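Local coordinates for protein farnesyl diphosphate synthase (Rhodobacter capsulatus, PDB 3M0G) that probably condenses farnesyl diphosphate with isopentenyl diphosphate, with magnesium as cofactor, to make geranylgeranyl diphosphate for carotenoid biosynthesis, at residues 182-187 with 200-205; 47-52 with 187-192. One frame throughout, in Å; residues are numbered along the deposited sequence.

Overall arrangement
Starting from the N terminus, the chain lays down helix 44-55, runs through several further helices and returns 135 residues later on helix 168-194, where contact 2 packs residues 47-52 alongside 187-192 and closes a long loop. Shortly afterwards the chain reverses into helix 199-219, and contact 1 closes this short hairpin by setting 182-187 against 200-205. The two closures cross, since the segments alternate along the sequence. Ala187 belongs to both contacts. Helix 168-194 packs on both partners, near-parallel to one and roughly antiparallel to the other, and these also touch each other through Leu48 and Tyr204. The three helices thus meet around contact 1 within the mainly helical prenyl synthase fold.

Contact 1 of 2, residues 182-187 with 200-205. Unlike the reference sequence in segment 200-205: Pro200 (reference Leu), Thr202 (reference Ala).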
loop_
_atom_site.group_PDB
_atom_site.type_symbol
_atom_site.label_atom_id
_atom_site.label_comp_id
_atom_site.label_asym_id
_atom_site.label_seq_id
_atom_site.Cartn_x
_atom_site.Cartn_y
_atom_site.Cartn_z
ATOM N N LEU B 182 -6.156 -9.413 8.764
ATOM C CA LEU B 182 -4.703 -9.174 9.006
ATOM C C LEU B 182 -4.101 -10.209 9.907
ATOM O O LEU B 182 -2.932 -10.601 9.715
ATOM C CB LEU B 182 -4.430 -7.791 9.628
ATOM C CG LEU B 182 -3.029 -7.184 9.389
ATOM C CD1 LEU B 182 -2.647 -7.159 7.898
ATOM C CD2 LEU B 182 -2.810 -5.809 10.010
ATOM N N ILE B 183 -4.873 -10.632 10.908
ATOM C CA ILE B 183 -4.427 -11.738 11.785
ATOM C C ILE B 183 -4.264 -13.045 11.008
ATOM O O ILE B 183 -3.362 -13.863 11.327
ATOM C CB ILE B 183 -5.381 -11.912 12.999
ATOM C CG1 ILE B 183 -5.050 -10.871 14.080
ATOM C CG2 ILE B 183 -5.349 -13.360 13.565
ATOM C CD1 ILE B 183 -6.306 -10.264 14.782
ATOM N N SER B 184 -5.172 -13.279 10.062
ATOM C CA SER B 184 -5.115 -14.463 9.207
ATOM C C SER B 184 -3.899 -14.419 8.282
ATOM O O SER B 184 -3.223 -15.446 8.065
ATOM C CB SER B 184 -6.394 -14.623 8.380
ATOM O OG SER B 184 -6.306 -15.813 7.587
ATOM N N PHE B 185 -3.604 -13.232 7.744
ATOM C CA PHE B 185 -2.344 -13.102 7.030
ATOM C C PHE B 185 -1.182 -13.542 7.910
ATOM O O PHE B 185 -0.403 -14.377 7.478
ATOM C CB PHE B 185 -2.057 -11.704 6.511
ATOM C CG PHE B 185 -0.650 -11.554 5.988
ATOM C CD1 PHE B 185 -0.318 -12.026 4.706
ATOM C CD2 PHE B 185 0.352 -10.989 6.774
ATOM C CE1 PHE B 185 0.995 -11.908 4.198
ATOM C CE2 PHE B 185 1.655 -10.854 6.269
ATOM C CZ PHE B 185 1.973 -11.319 4.972
ATOM N N ALA B 186 -1.047 -12.970 9.120
ATOM C CA ALA B 186 0.095 -13.309 10.013
ATOM C C ALA B 186 0.209 -14.799 10.295
ATOM O O ALA B 186 1.320 -15.365 10.325
ATOM C CB ALA B 186 0.018 -12.540 11.355
ATOM N N ALA B 187 -0.941 -15.428 10.526
ATOM C CA ALA B 187 -0.995 -16.831 10.892
ATOM C C ALA B 187 -0.619 -17.737 9.733
ATOM O O ALA B 187 -0.028 -18.775 9.930
ATOM C CB ALA B 187 -2.375 -17.184 11.421
ATOM N N PRO B 200 -5.118 -25.312 7.977
ATOM C CA PRO B 200 -5.179 -25.275 9.435
ATOM C C PRO B 200 -4.891 -23.918 10.058
ATOM O O PRO B 200 -5.545 -23.544 11.005
ATOM C CB PRO B 200 -4.099 -26.274 9.871
ATOM C CG PRO B 200 -3.974 -27.224 8.744
ATOM C CD PRO B 200 -4.314 -26.455 7.487
ATOM N N LEU B 201 -3.908 -23.195 9.552
ATOM C CA LEU B 201 -3.616 -21.885 10.098
ATOM C C LEU B 201 -4.699 -20.864 9.719
ATOM O O LEU B 201 -5.023 -19.985 10.525
ATOM C CB LEU B 201 -2.229 -21.409 9.682
ATOM C CG LEU B 201 -1.109 -22.130 10.449
ATOM C CD1 LEU B 201 0.178 -22.075 9.663
ATOM C CD2 LEU B 201 -0.950 -21.484 11.828
ATOM N N THR B 202 -5.298 -21.022 8.537
ATOM C CA THR B 202 -6.454 -20.180 8.141
ATOM C C THR B 202 -7.680 -20.389 9.057
ATOM O O THR B 202 -8.382 -19.433 9.417
ATOM C CB THR B 202 -6.835 -20.420 6.653
ATOM O OG1 THR B 202 -5.694 -20.169 5.828
ATOM C CG2 THR B 202 -7.971 -19.499 6.204
ATOM N N ALA B 203 -7.924 -21.633 9.449
ATOM C CA ALA B 203 -9.069 -21.973 10.293
ATOM C C ALA B 203 -8.849 -21.476 11.722
ATOM O O ALA B 203 -9.748 -20.893 12.328
ATOM C CB ALA B 203 -9.342 -23.496 10.258
ATOM N N TYR B 204 -7.652 -21.751 12.244
ATOM C CA TYR B 204 -7.132 -21.200 13.496
ATOM C C TYR B 204 -7.373 -19.694 13.581
ATOM O O TYR B 204 -7.919 -19.188 14.562
ATOM C CB TYR B 204 -5.630 -21.513 13.612
ATOM C CG TYR B 204 -4.878 -20.753 14.698
ATOM C CD1 TYR B 204 -4.966 -21.134 16.052
ATOM C CD2 TYR B 204 -4.070 -19.660 14.375
ATOM C CE1 TYR B 204 -4.276 -20.424 17.050
ATOM C CE2 TYR B 204 -3.374 -18.945 15.365
ATOM C CZ TYR B 204 -3.473 -19.331 16.689
ATOM O OH TYR B 204 -2.787 -18.626 17.660
ATOM N N ALA B 205 -6.978 -18.996 12.533
ATOM C CA ALA B 205 -7.026 -17.533 12.486
ATOM C C ALA B 205 -8.445 -16.951 12.403
ATOM O O ALA B 205 -8.734 -15.935 13.029
ATOM C CB ALA B 205 -6.172 -17.047 11.315
#
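With CG anti to its own carbonyl carbon (chi1 -75°), the isobutyl group of Leu201 is set against the end of 182-187, while Ser184 holds OG anti to its backbone N (chi1 -178°), which carries OG along the Ala205 methyl, 3.9 Å from Ala205 CB, on its way to Gln188. The Leu201 side chain straddles the carbonyl oxygen of Ala187: its CD1 lies 3.3 Å from Ala187 O, and CB, CG and CD2 are almost as near. Here an apolar branch meets a peptide oxygen, and the closeness is one of van der Waals contact.

One turn further along, Ala205 brings its methyl onto the backbone of the other helix. Ala205 CB stands 3.5 Å from Ser184 CA, tighter than the usual carbon-carbon distance, and 3.8 Å from Ala187 CB, so it sits between the two residues. In this hairpin, part of the mainly helical fold of the FPP/GGPP synthase family, the axes of the short segments come within 8.5 Å and their directions make an angle of 147°. Ala187 CB also meets the rim of the Tyr204 ring near its plane, 4.2 Å from CD2, and the hydroxyl at the far end of that ring is hydrogen-bonded to the carbonyl of Leu277.

The polar ends of the flanking residues turn to neighbours in their own part of the chain: Ser184 OG is hydrogen-bonded to the side-chain amide nitrogen, NE2, of Gln188, and Thr202 OG1 bonds to Arg198 O. At the other flank, Ile183 CG2 approaches Ala205 CB loosely, at 4.4 Å, and the Ile183 side chain also packs on Leu48.

Contact 2 of 2, residues 47-52 with 187-192; sequences FLAIES and AQAGAI
Helices 44-55 and 168-194 run side by side in the mainly helical prenyl synthase fold, their short segments inclined at 32° and only 6.6 Å apart at the axes. Small residues line both surfaces, Ala49 and Ser52 on one and Ala187, Ala189 and Gly190 on the other.

The polar part rests on Ser52, whose side chain stands on the side facing the other helix. Its OG occupies the crowded position between backbone N and carbonyl carbon (chi1 63°). There it accepts a hydrogen bond from Gly190 N at 3.0 Å, somewhat bent, with 135° at the hydrogen. Gly190 N does not make the usual helix bond to Ala186 O; Ser52 OG stands where that bond is opened, accepting from the one and joined to the other by a weak hydrogen bond. The same oxygen lies 2.7 Å from Leu48 O, with Ala49 O also within hydrogen-bonding reach in the preceding turn. An alanine here would remove OG, the acceptor of Gly190 N, and would probably leave that buried N-H without a replacement and the helices without the polar link between these segments.

Apolar contact is slight: Ala49 CB and Ala189 CB meet at 4.2 Å. Ser52 CB, by contrast, stands 3.1 Å from a peptide oxygen, Ala187 O. Leu48 lies beside Ala187 through its carbonyl oxygen and CB, and its side chain extends to Tyr204 and Leu277.

Backbone meets backbone at Gly190, where the absence of a side chain permits the close approach: a beta carbon would fall 1.9 Å from Ser52 C, a clash. The CA atoms of Ser52 and Gly190 come within 4.3 Å, and Gly190 CA directs a C-H at Ser52 O, 3.4 Å away.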
loop_
_atom_site.group_PDB
_atom_site.type_symbol
_atom_site.label_atom_id
_atom_site.label_comp_id
_atom_site.label_asym_id
_atom_site.label_seq_id
_atom_site.Cartn_x
_atom_site.Cartn_y
_atom_site.Cartn_z
ATOM N N PHE B 47 4.131 -11.826 16.126
ATOM C CA PHE B 47 4.295 -13.046 16.891
ATOM C C PHE B 47 3.711 -14.237 16.127
ATOM O O PHE B 47 4.358 -15.252 15.977
ATOM C CB PHE B 47 3.674 -12.881 18.284
ATOM C CG PHE B 47 3.785 -14.090 19.151
ATOM C CD1 PHE B 47 4.916 -14.301 19.936
ATOM C CD2 PHE B 47 2.743 -15.009 19.208
ATOM C CE1 PHE B 47 5.016 -15.423 20.758
ATOM C CE2 PHE B 47 2.831 -16.135 20.032
ATOM C CZ PHE B 47 3.966 -16.340 20.804
ATOM N N LEU B 48 2.506 -14.082 15.597
ATOM C CA LEU B 48 1.838 -15.116 14.799
ATOM C C LEU B 48 2.570 -15.523 13.514
ATOM O O LEU B 48 2.520 -16.701 13.107
ATOM C CB LEU B 48 0.419 -14.663 14.436
ATOM C CG LEU B 48 -0.649 -14.636 15.536
ATOM C CD1 LEU B 48 -1.914 -14.042 14.925
ATOM C CD2 LEU B 48 -0.935 -16.018 16.039
ATOM N N ALA B 49 3.262 -14.569 12.906
ATOM C CA ALA B 49 4.041 -14.817 11.705
ATOM C C ALA B 49 5.236 -15.663 12.078
ATOM O O ALA B 49 5.493 -16.708 11.470
ATOM C CB ALA B 49 4.507 -13.493 11.086
ATOM N N ILE B 50 5.960 -15.210 13.098
ATOM C CA ILE B 50 7.168 -15.916 13.552
ATOM C C ILE B 50 6.867 -17.305 14.114
ATOM O O ILE B 50 7.685 -18.256 13.984
ATOM C CB ILE B 50 7.939 -15.070 14.602
ATOM C CG1 ILE B 50 8.590 -13.859 13.915
ATOM C CG2 ILE B 50 9.010 -15.924 15.316
ATOM C CD1 ILE B 50 8.978 -12.690 14.846
ATOM N N GLU B 51 5.727 -17.404 14.797
ATOM C CA GLU B 51 5.352 -18.637 15.440
ATOM C C GLU B 51 4.863 -19.655 14.428
ATOM O O GLU B 51 5.127 -20.838 14.553
ATOM C CB GLU B 51 4.313 -18.388 16.525
ATOM C CG GLU B 51 4.823 -17.539 17.691
ATOM C CD GLU B 51 6.152 -18.000 18.252
ATOM O OE1 GLU B 51 6.206 -19.075 18.905
ATOM O OE2 GLU B 51 7.156 -17.276 18.051
ATOM N N SER B 52 4.167 -19.180 13.405
ATOM C CA SER B 52 3.655 -20.066 12.374
ATOM C C SER B 52 4.774 -20.492 11.436
ATOM O O SER B 52 4.696 -21.564 10.844
ATOM C CB SER B 52 2.507 -19.404 11.605
ATOM O OG SER B 52 2.938 -18.241 10.922
ATOM N N ALA B 187 -0.941 -15.428 10.526
ATOM C CA ALA B 187 -0.995 -16.831 10.892
ATOM C C ALA B 187 -0.619 -17.737 9.733
ATOM O O ALA B 187 -0.028 -18.775 9.930
ATOM C CB ALA B 187 -2.375 -17.184 11.421
ATOM N N GLN B 188 -0.945 -17.315 8.520
ATOM C CA GLN B 188 -0.655 -18.104 7.341
ATOM C C GLN B 188 0.756 -17.882 6.829
ATOM O O GLN B 188 1.229 -18.650 6.004
ATOM C CB GLN B 188 -1.622 -17.759 6.234
ATOM C CG GLN B 188 -3.031 -18.234 6.455
ATOM C CD GLN B 188 -3.905 -17.834 5.314
ATOM O OE1 GLN B 188 -3.765 -18.366 4.219
ATOM N NE2 GLN B 188 -4.817 -16.876 5.548
ATOM N N ALA B 189 1.402 -16.817 7.299
ATOM C CA ALA B 189 2.708 -16.402 6.784
ATOM C C ALA B 189 3.759 -17.506 6.918
ATOM O O ALA B 189 4.590 -17.682 6.034
ATOM C CB ALA B 189 3.172 -15.107 7.486
ATOM N N GLY B 190 3.708 -18.259 8.013
ATOM C CA GLY B 190 4.637 -19.398 8.204
ATOM C C GLY B 190 4.406 -20.514 7.189
ATOM O O GLY B 190 5.363 -21.092 6.663
ATOM N N ALA B 191 3.140 -20.804 6.897
ATOM C CA ALA B 191 2.800 -21.789 5.869
ATOM C C ALA B 191 3.188 -21.312 4.452
ATOM O O ALA B 191 3.696 -22.107 3.661
ATOM C CB ALA B 191 1.341 -22.170 5.948
ATOM N N ILE B 192 2.956 -20.028 4.140
ATOM C CA ILE B 192 3.385 -19.437 2.848
ATOM C C ILE B 192 4.884 -19.604 2.613
ATOM O O ILE B 192 5.295 -20.060 1.540
ATOM C CB ILE B 192 2.963 -17.938 2.700
ATOM C CG1 ILE B 192 1.438 -17.838 2.701
ATOM C CG2 ILE B 192 3.564 -17.289 1.410
ATOM C CD1 ILE B 192 0.862 -16.445 3.002
#